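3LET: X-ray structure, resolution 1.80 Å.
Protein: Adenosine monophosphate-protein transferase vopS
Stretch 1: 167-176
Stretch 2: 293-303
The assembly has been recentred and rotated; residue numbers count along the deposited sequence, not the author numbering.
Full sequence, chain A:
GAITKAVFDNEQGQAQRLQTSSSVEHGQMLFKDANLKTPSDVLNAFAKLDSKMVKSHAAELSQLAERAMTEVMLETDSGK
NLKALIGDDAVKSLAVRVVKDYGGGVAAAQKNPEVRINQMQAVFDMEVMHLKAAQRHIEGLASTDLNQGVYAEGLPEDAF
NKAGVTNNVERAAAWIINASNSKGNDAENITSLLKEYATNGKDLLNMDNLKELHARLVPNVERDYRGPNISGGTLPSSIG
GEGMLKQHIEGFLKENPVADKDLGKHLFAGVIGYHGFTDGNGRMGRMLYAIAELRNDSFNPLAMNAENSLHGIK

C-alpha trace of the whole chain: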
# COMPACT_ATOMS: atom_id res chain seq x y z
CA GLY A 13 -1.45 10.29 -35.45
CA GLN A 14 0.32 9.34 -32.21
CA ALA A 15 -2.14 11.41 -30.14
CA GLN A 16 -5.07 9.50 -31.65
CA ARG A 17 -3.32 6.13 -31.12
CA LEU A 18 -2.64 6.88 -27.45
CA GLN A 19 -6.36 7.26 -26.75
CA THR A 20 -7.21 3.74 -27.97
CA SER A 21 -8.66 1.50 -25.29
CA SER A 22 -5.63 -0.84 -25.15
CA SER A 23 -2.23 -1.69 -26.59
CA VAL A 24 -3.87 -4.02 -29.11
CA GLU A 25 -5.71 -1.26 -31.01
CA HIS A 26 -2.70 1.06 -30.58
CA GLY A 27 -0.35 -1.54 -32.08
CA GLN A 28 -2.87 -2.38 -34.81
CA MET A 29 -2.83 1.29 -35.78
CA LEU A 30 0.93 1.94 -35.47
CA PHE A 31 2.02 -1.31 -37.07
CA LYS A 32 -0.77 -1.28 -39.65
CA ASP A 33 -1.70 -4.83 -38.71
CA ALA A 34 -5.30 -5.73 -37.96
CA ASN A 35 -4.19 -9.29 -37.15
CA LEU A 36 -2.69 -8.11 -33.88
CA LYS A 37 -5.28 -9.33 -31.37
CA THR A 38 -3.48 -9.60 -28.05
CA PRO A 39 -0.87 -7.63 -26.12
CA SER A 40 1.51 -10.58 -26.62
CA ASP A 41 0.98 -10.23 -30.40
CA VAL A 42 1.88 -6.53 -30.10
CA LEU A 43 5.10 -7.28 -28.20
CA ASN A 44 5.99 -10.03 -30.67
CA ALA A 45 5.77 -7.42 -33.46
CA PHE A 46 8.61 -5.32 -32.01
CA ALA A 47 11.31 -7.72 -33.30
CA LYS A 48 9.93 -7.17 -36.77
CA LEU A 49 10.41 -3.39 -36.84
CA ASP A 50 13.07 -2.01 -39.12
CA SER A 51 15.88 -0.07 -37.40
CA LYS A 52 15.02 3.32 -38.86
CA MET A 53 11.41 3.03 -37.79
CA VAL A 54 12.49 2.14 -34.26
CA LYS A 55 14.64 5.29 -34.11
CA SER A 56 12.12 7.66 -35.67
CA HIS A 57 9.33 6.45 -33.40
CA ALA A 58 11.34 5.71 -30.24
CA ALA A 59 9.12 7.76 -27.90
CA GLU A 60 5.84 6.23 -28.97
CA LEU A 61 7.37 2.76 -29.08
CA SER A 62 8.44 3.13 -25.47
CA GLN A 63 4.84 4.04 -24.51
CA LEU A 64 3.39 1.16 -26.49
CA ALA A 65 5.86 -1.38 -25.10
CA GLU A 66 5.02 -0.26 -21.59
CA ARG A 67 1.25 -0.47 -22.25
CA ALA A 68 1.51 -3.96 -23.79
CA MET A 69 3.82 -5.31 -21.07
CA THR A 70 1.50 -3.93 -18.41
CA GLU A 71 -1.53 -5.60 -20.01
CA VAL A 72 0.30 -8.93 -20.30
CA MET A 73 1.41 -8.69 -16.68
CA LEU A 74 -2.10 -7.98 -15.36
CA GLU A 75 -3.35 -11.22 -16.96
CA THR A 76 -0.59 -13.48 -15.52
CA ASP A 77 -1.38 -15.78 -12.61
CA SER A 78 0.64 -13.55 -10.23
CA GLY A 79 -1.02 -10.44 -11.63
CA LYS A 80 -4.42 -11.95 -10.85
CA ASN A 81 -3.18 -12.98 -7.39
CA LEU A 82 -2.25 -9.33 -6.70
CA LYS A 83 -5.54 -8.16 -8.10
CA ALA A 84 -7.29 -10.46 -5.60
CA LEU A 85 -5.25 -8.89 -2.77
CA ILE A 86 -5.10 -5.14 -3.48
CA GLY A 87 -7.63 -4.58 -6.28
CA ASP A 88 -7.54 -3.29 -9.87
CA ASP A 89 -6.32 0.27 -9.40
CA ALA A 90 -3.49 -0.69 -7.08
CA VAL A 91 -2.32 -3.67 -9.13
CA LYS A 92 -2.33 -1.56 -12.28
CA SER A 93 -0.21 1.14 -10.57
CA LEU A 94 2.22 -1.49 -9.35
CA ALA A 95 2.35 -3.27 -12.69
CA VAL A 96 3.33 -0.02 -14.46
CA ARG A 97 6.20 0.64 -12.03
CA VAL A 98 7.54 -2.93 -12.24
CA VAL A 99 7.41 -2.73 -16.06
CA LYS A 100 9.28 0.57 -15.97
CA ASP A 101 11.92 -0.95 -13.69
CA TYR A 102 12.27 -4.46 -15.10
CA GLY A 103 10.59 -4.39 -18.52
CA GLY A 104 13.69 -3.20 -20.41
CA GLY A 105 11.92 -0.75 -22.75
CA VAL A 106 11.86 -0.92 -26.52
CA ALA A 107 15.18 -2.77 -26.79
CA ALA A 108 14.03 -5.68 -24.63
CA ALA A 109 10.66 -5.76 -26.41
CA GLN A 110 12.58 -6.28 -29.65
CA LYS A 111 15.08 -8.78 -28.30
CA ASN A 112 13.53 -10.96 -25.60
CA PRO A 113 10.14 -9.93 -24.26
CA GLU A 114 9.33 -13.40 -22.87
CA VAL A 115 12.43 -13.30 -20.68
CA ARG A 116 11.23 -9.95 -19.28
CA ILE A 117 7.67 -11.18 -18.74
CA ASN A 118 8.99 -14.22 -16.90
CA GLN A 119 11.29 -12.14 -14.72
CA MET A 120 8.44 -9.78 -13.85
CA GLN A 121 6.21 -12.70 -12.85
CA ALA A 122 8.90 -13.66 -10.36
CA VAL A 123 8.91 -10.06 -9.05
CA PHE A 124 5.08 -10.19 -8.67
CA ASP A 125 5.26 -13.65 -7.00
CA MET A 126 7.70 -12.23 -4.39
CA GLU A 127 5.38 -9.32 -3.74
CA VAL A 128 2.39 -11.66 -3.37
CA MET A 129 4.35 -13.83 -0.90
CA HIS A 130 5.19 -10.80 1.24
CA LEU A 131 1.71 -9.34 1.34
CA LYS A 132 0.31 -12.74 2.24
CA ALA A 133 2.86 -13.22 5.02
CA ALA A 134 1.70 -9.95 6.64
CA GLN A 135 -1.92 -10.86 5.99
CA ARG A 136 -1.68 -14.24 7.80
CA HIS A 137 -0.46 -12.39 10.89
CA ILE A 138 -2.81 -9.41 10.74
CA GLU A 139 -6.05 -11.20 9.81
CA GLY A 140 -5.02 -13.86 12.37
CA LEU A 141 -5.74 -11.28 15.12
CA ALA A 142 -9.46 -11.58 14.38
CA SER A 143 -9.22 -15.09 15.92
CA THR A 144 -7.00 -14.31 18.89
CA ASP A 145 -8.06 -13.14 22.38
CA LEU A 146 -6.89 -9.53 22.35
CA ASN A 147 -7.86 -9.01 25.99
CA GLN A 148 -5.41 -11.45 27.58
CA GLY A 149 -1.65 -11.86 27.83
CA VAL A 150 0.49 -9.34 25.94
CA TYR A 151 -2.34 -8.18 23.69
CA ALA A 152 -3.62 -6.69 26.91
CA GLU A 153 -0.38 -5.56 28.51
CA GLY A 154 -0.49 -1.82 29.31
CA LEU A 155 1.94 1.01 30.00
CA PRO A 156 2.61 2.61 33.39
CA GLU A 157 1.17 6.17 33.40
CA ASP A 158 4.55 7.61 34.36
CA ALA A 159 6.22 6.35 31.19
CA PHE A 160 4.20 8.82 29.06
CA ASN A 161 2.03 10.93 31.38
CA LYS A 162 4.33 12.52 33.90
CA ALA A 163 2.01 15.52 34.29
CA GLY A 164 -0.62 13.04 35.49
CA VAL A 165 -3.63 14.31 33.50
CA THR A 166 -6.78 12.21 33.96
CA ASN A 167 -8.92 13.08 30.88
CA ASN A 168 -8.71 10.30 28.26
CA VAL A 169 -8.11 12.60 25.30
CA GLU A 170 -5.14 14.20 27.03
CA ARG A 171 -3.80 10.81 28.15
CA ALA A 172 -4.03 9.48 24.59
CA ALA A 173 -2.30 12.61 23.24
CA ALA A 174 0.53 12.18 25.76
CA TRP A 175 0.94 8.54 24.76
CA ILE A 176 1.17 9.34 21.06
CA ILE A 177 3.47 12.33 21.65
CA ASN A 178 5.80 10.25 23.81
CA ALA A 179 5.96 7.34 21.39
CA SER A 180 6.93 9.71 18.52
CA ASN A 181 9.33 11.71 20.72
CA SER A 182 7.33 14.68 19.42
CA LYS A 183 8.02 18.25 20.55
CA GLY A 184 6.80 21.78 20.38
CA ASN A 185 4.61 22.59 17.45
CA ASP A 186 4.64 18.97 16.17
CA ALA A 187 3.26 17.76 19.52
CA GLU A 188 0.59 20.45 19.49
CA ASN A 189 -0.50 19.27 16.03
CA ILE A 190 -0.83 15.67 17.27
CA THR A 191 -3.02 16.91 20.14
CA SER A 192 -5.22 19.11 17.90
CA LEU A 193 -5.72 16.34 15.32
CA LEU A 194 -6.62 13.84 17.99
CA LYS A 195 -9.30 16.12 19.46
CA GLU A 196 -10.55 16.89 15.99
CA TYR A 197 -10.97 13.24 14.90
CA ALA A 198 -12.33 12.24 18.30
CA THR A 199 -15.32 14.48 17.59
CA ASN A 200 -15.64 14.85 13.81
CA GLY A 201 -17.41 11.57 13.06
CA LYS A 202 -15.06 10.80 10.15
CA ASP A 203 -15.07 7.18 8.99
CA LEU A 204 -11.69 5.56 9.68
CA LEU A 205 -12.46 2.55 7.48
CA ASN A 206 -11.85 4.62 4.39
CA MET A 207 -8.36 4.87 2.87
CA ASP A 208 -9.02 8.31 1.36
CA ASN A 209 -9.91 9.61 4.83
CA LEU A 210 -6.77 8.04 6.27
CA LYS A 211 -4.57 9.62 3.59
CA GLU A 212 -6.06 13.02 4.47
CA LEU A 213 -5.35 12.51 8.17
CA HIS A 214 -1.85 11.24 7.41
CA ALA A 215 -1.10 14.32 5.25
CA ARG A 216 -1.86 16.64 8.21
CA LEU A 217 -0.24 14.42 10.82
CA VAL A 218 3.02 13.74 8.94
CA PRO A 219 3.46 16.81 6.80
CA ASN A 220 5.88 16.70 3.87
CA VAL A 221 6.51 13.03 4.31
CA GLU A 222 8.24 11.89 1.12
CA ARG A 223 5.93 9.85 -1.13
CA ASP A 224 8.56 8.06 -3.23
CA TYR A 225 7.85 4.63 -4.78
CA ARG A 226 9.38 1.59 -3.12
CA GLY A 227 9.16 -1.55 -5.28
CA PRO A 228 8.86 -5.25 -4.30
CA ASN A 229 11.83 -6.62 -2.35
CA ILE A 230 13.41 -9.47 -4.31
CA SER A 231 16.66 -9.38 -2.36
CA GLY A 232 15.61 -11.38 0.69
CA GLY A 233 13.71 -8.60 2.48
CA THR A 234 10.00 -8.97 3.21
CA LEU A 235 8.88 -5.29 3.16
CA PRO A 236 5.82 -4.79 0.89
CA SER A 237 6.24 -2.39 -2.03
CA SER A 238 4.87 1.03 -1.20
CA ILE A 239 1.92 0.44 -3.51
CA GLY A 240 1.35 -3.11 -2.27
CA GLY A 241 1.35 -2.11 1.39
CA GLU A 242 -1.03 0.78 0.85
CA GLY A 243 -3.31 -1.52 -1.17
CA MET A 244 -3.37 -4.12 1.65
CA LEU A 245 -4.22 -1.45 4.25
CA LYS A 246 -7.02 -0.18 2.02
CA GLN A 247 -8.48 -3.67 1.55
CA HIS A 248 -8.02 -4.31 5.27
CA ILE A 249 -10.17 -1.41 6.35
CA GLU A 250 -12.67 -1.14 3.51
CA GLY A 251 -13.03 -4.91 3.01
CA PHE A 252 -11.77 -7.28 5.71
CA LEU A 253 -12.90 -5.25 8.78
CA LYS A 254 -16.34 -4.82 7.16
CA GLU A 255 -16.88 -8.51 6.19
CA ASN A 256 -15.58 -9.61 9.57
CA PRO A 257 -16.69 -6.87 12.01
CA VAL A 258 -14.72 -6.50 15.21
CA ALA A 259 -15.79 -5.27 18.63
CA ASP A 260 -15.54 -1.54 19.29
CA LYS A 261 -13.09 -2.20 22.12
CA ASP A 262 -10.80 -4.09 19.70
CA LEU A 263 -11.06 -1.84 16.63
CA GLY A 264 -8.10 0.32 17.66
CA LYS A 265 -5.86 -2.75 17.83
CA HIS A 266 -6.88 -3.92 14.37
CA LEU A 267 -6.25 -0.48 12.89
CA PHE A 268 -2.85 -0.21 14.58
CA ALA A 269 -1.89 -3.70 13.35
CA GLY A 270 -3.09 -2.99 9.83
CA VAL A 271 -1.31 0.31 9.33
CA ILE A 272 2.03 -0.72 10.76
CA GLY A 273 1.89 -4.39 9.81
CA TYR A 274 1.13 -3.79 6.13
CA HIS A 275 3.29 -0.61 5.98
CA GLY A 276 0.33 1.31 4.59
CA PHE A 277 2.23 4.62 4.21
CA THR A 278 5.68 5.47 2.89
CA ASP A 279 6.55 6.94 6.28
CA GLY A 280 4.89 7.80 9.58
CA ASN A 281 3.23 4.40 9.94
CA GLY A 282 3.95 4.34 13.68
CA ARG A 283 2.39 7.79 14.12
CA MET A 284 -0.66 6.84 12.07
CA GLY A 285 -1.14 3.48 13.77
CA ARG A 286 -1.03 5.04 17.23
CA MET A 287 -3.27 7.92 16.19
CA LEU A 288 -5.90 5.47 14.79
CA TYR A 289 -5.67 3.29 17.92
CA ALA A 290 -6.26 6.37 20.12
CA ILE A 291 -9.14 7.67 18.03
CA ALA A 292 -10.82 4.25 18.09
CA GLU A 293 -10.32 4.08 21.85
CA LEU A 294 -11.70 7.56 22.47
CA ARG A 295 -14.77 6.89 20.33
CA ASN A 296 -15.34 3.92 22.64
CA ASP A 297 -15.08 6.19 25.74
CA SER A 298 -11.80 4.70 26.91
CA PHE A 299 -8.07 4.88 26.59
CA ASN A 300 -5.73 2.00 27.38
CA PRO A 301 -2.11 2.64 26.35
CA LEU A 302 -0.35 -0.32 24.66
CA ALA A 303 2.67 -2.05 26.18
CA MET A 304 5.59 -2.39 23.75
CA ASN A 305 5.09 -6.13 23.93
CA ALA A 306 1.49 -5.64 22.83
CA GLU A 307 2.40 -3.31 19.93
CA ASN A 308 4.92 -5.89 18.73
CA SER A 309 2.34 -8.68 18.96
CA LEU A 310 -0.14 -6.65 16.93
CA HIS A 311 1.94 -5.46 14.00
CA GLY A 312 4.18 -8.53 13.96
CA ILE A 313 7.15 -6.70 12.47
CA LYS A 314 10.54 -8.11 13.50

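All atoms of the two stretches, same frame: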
# COMPACT_ATOMS: atom_id res chain seq x y z
N ASN A 167 -7.95 13.10 31.98
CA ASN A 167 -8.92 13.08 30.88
C ASN A 167 -8.37 12.17 29.75
O ASN A 167 -7.17 12.19 29.47
CB ASN A 167 -9.21 14.54 30.46
CG ASN A 167 -9.57 14.71 28.98
OD1 ASN A 167 -8.75 14.48 28.11
ND2 ASN A 167 -10.78 15.20 28.70
N ASN A 168 -9.22 11.34 29.14
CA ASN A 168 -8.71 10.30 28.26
C ASN A 168 -8.10 10.88 26.99
O ASN A 168 -7.12 10.33 26.48
CB ASN A 168 -9.81 9.31 27.90
CG ASN A 168 -9.99 8.25 28.97
OD1 ASN A 168 -9.06 7.95 29.71
ND2 ASN A 168 -11.17 7.68 29.05
N VAL A 169 -8.66 11.98 26.51
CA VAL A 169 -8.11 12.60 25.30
C VAL A 169 -6.71 13.13 25.57
O VAL A 169 -5.81 12.97 24.74
CB VAL A 169 -9.01 13.76 24.79
CG1 VAL A 169 -8.36 14.47 23.62
CG2 VAL A 169 -10.37 13.23 24.39
N GLU A 170 -6.49 13.73 26.73
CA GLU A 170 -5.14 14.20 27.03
C GLU A 170 -4.16 13.07 27.31
O GLU A 170 -2.97 13.15 26.91
CB GLU A 170 -5.18 15.23 28.19
CG GLU A 170 -5.85 16.53 27.77
CD GLU A 170 -5.98 17.50 28.94
OE1 GLU A 170 -4.98 18.12 29.32
OE2 GLU A 170 -7.09 17.62 29.49
N ARG A 171 -4.64 11.99 27.93
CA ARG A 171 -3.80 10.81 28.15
C ARG A 171 -3.38 10.19 26.82
O ARG A 171 -2.23 9.80 26.63
CB ARG A 171 -4.55 9.75 28.99
CG ARG A 171 -4.79 10.21 30.45
CD ARG A 171 -5.53 9.15 31.27
NE ARG A 171 -4.80 7.90 31.28
CZ ARG A 171 -5.23 6.76 30.73
NH1 ARG A 171 -6.43 6.68 30.15
NH2 ARG A 171 -4.46 5.68 30.82
N ALA A 172 -4.33 10.08 25.89
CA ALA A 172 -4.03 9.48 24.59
C ALA A 172 -3.04 10.37 23.84
O ALA A 172 -2.08 9.87 23.27
CB ALA A 172 -5.29 9.31 23.79
N ALA A 173 -3.26 11.68 23.86
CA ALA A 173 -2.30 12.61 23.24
C ALA A 173 -0.90 12.44 23.81
O ALA A 173 0.06 12.33 23.06
CB ALA A 173 -2.76 14.07 23.38
N ALA A 174 -0.77 12.39 25.13
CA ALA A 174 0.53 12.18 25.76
C ALA A 174 1.22 10.90 25.32
O ALA A 174 2.45 10.86 25.17
CB ALA A 174 0.38 12.16 27.31
N TRP A 175 0.43 9.85 25.15
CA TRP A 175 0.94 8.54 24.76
C TRP A 175 1.49 8.63 23.35
O TRP A 175 2.61 8.20 23.09
CB TRP A 175 -0.16 7.50 24.83
CG TRP A 175 0.26 6.15 24.29
CD1 TRP A 175 1.19 5.28 24.83
CD2 TRP A 175 -0.27 5.51 23.14
NE1 TRP A 175 1.26 4.14 24.05
CE2 TRP A 175 0.37 4.26 23.02
CE3 TRP A 175 -1.25 5.88 22.21
CZ2 TRP A 175 0.08 3.39 21.97
CZ3 TRP A 175 -1.54 5.00 21.18
CH2 TRP A 175 -0.87 3.78 21.07
N ILE A 176 0.71 9.21 22.45
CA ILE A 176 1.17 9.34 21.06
C ILE A 176 2.43 10.21 21.00
O ILE A 176 3.42 9.87 20.35
CB ILE A 176 0.06 9.95 20.17
CG1 ILE A 176 -1.20 9.07 20.19
CG2 ILE A 176 0.56 10.07 18.71
CD1 ILE A 176 -2.44 9.76 19.60
N GLU A 293 -10.12 4.22 20.41
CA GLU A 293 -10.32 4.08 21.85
C GLU A 293 -11.23 5.18 22.38
O GLU A 293 -12.12 4.93 23.21
CB GLU A 293 -8.99 4.17 22.59
CG GLU A 293 -8.12 2.94 22.46
CD GLU A 293 -8.66 1.80 23.29
OE1 GLU A 293 -8.47 1.81 24.53
OE2 GLU A 293 -9.28 0.89 22.71
N LEU A 294 -10.98 6.40 21.92
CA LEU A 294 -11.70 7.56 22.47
C LEU A 294 -13.16 7.47 22.04
O LEU A 294 -14.06 7.76 22.82
CB LEU A 294 -11.06 8.88 22.04
CG LEU A 294 -9.68 9.14 22.62
CD1 LEU A 294 -9.11 10.42 22.07
CD2 LEU A 294 -9.69 9.19 24.17
N ARG A 295 -13.40 7.02 20.81
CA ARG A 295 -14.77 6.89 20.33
C ARG A 295 -15.50 5.80 21.10
O ARG A 295 -16.74 5.74 21.08
CB ARG A 295 -14.79 6.59 18.83
CG ARG A 295 -14.32 7.80 18.02
CD ARG A 295 -14.37 7.51 16.53
NE ARG A 295 -14.06 8.69 15.73
CZ ARG A 295 -14.09 8.69 14.40
NH1 ARG A 295 -14.39 7.55 13.77
NH2 ARG A 295 -13.80 9.79 13.73
N ASN A 296 -14.74 4.93 21.77
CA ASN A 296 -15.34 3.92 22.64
C ASN A 296 -15.26 4.32 24.12
O ASN A 296 -15.32 3.47 25.01
CB ASN A 296 -14.68 2.55 22.44
CG ASN A 296 -15.58 1.39 22.92
OD1 ASN A 296 -16.77 1.38 22.65
ND2 ASN A 296 -14.99 0.43 23.60
N ASP A 297 -15.11 5.62 24.37
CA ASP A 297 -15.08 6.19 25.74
C ASP A 297 -14.04 5.52 26.64
O ASP A 297 -14.29 5.16 27.80
CB ASP A 297 -16.48 6.09 26.39
CG ASP A 297 -16.60 6.93 27.67
OD1 ASP A 297 -15.89 7.94 27.79
OD2 ASP A 297 -17.43 6.57 28.55
N SER A 298 -12.83 5.36 26.12
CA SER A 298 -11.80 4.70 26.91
C SER A 298 -10.44 5.13 26.40
O SER A 298 -10.34 5.72 25.34
CB SER A 298 -11.92 3.18 26.79
OG SER A 298 -11.55 2.74 25.48
N PHE A 299 -9.40 4.86 27.17
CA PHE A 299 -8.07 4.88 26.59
C PHE A 299 -7.13 4.01 27.40
O PHE A 299 -6.83 4.30 28.55
CB PHE A 299 -7.46 6.28 26.43
CG PHE A 299 -6.06 6.22 25.92
CD1 PHE A 299 -5.81 5.71 24.64
CD2 PHE A 299 -4.99 6.53 26.72
CE1 PHE A 299 -4.54 5.58 24.18
CE2 PHE A 299 -3.70 6.40 26.26
CZ PHE A 299 -3.47 5.93 24.98
N ASN A 300 -6.68 2.93 26.78
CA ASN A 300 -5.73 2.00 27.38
C ASN A 300 -4.44 2.03 26.57
O ASN A 300 -4.43 1.61 25.42
CB ASN A 300 -6.32 0.59 27.32
CG ASN A 300 -7.72 0.52 27.92
OD1 ASN A 300 -7.88 0.58 29.14
ND2 ASN A 300 -8.74 0.37 27.07
N PRO A 301 -3.34 2.54 27.15
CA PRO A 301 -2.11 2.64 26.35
C PRO A 301 -1.54 1.23 26.11
O PRO A 301 -1.73 0.34 26.95
CB PRO A 301 -1.19 3.47 27.26
CG PRO A 301 -1.71 3.18 28.65
CD PRO A 301 -3.19 3.19 28.46
N LEU A 302 -0.88 1.00 24.98
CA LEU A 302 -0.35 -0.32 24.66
C LEU A 302 1.05 -0.52 25.21
O LEU A 302 1.91 0.33 25.03
CB LEU A 302 -0.25 -0.49 23.13
CG LEU A 302 -1.58 -0.57 22.37
CD1 LEU A 302 -1.36 -0.52 20.84
CD2 LEU A 302 -2.31 -1.84 22.76
N ALA A 303 1.29 -1.67 25.83
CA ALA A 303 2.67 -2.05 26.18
C ALA A 303 3.46 -2.27 24.89
O ALA A 303 2.88 -2.54 23.86
CB ALA A 303 2.67 -3.32 27.02
O HOH W 1 -13.27 8.92 27.39
O HOH W 2 -5.45 3.01 31.31
O HOH W 3 3.28 2.09 23.58

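Stretch 1 is a helix from Asn168 onward, with Asn167 as its N-cap. Asn167 OD1 accepts a capping hydrogen bond from Glu170 N at 2.8 Å. Stretch 2 begins in the last part of a helix, turns through Asn296 and Asp297, and runs on as an extended loop from Ser298. That segment runs along the helix of stretch 1: CA of Asn168 lies 5.7 Å from CA of Phe299, and CA of Trp175 lies 6.8 Å from CA of Pro301. The contact buries 547 Å², both sides summed.

Phe299 is the centre of the contact and has the largest covered area. Its CA-to-CB bond points toward the helix, and its ring lies flat against Ala172. Ala172 CA sits 3.6 Å from the centroid of the Phe299 ring, over the face, in a CH-pi contact. Ala172 CB also touches the ring, 3.7 Å from Phe299 CD1. Trp175 CE3 meets Phe299 CZ at 3.6 Å, near the plane of the phenylalanine ring.

Trp175 also packs against Pro301. Pro301 CB lies over the five-membered ring of Trp175, 4.1 Å from its centroid. The indole nitrogen is satisfied by a water, which accepts from Trp175 NE1 at 2.9 Å and donates to Leu302 O at 2.7 Å. Leu302 N is buried without a polar partner.

Leu294 covers the first turn of the helix. Leu294 CD1 is 3.9 Å from Val169 CG2, and Leu294 CD2 is 3.6 Å from Asn168 O.

One direct hydrogen bond joins the stretches: Arg171 NH1 donates to Phe299 O at 2.9 Å. The same Arg171 NH1 donates to Asn168 OD1 at 3.0 Å, which ties the two side chains together. Phe299 CD2 lies over one face of the guanidinium. At the more exposed end, a water accepts from Asn168 ND2 at 3.0 Å and donates to Asp297 OD1 at 2.8 Å.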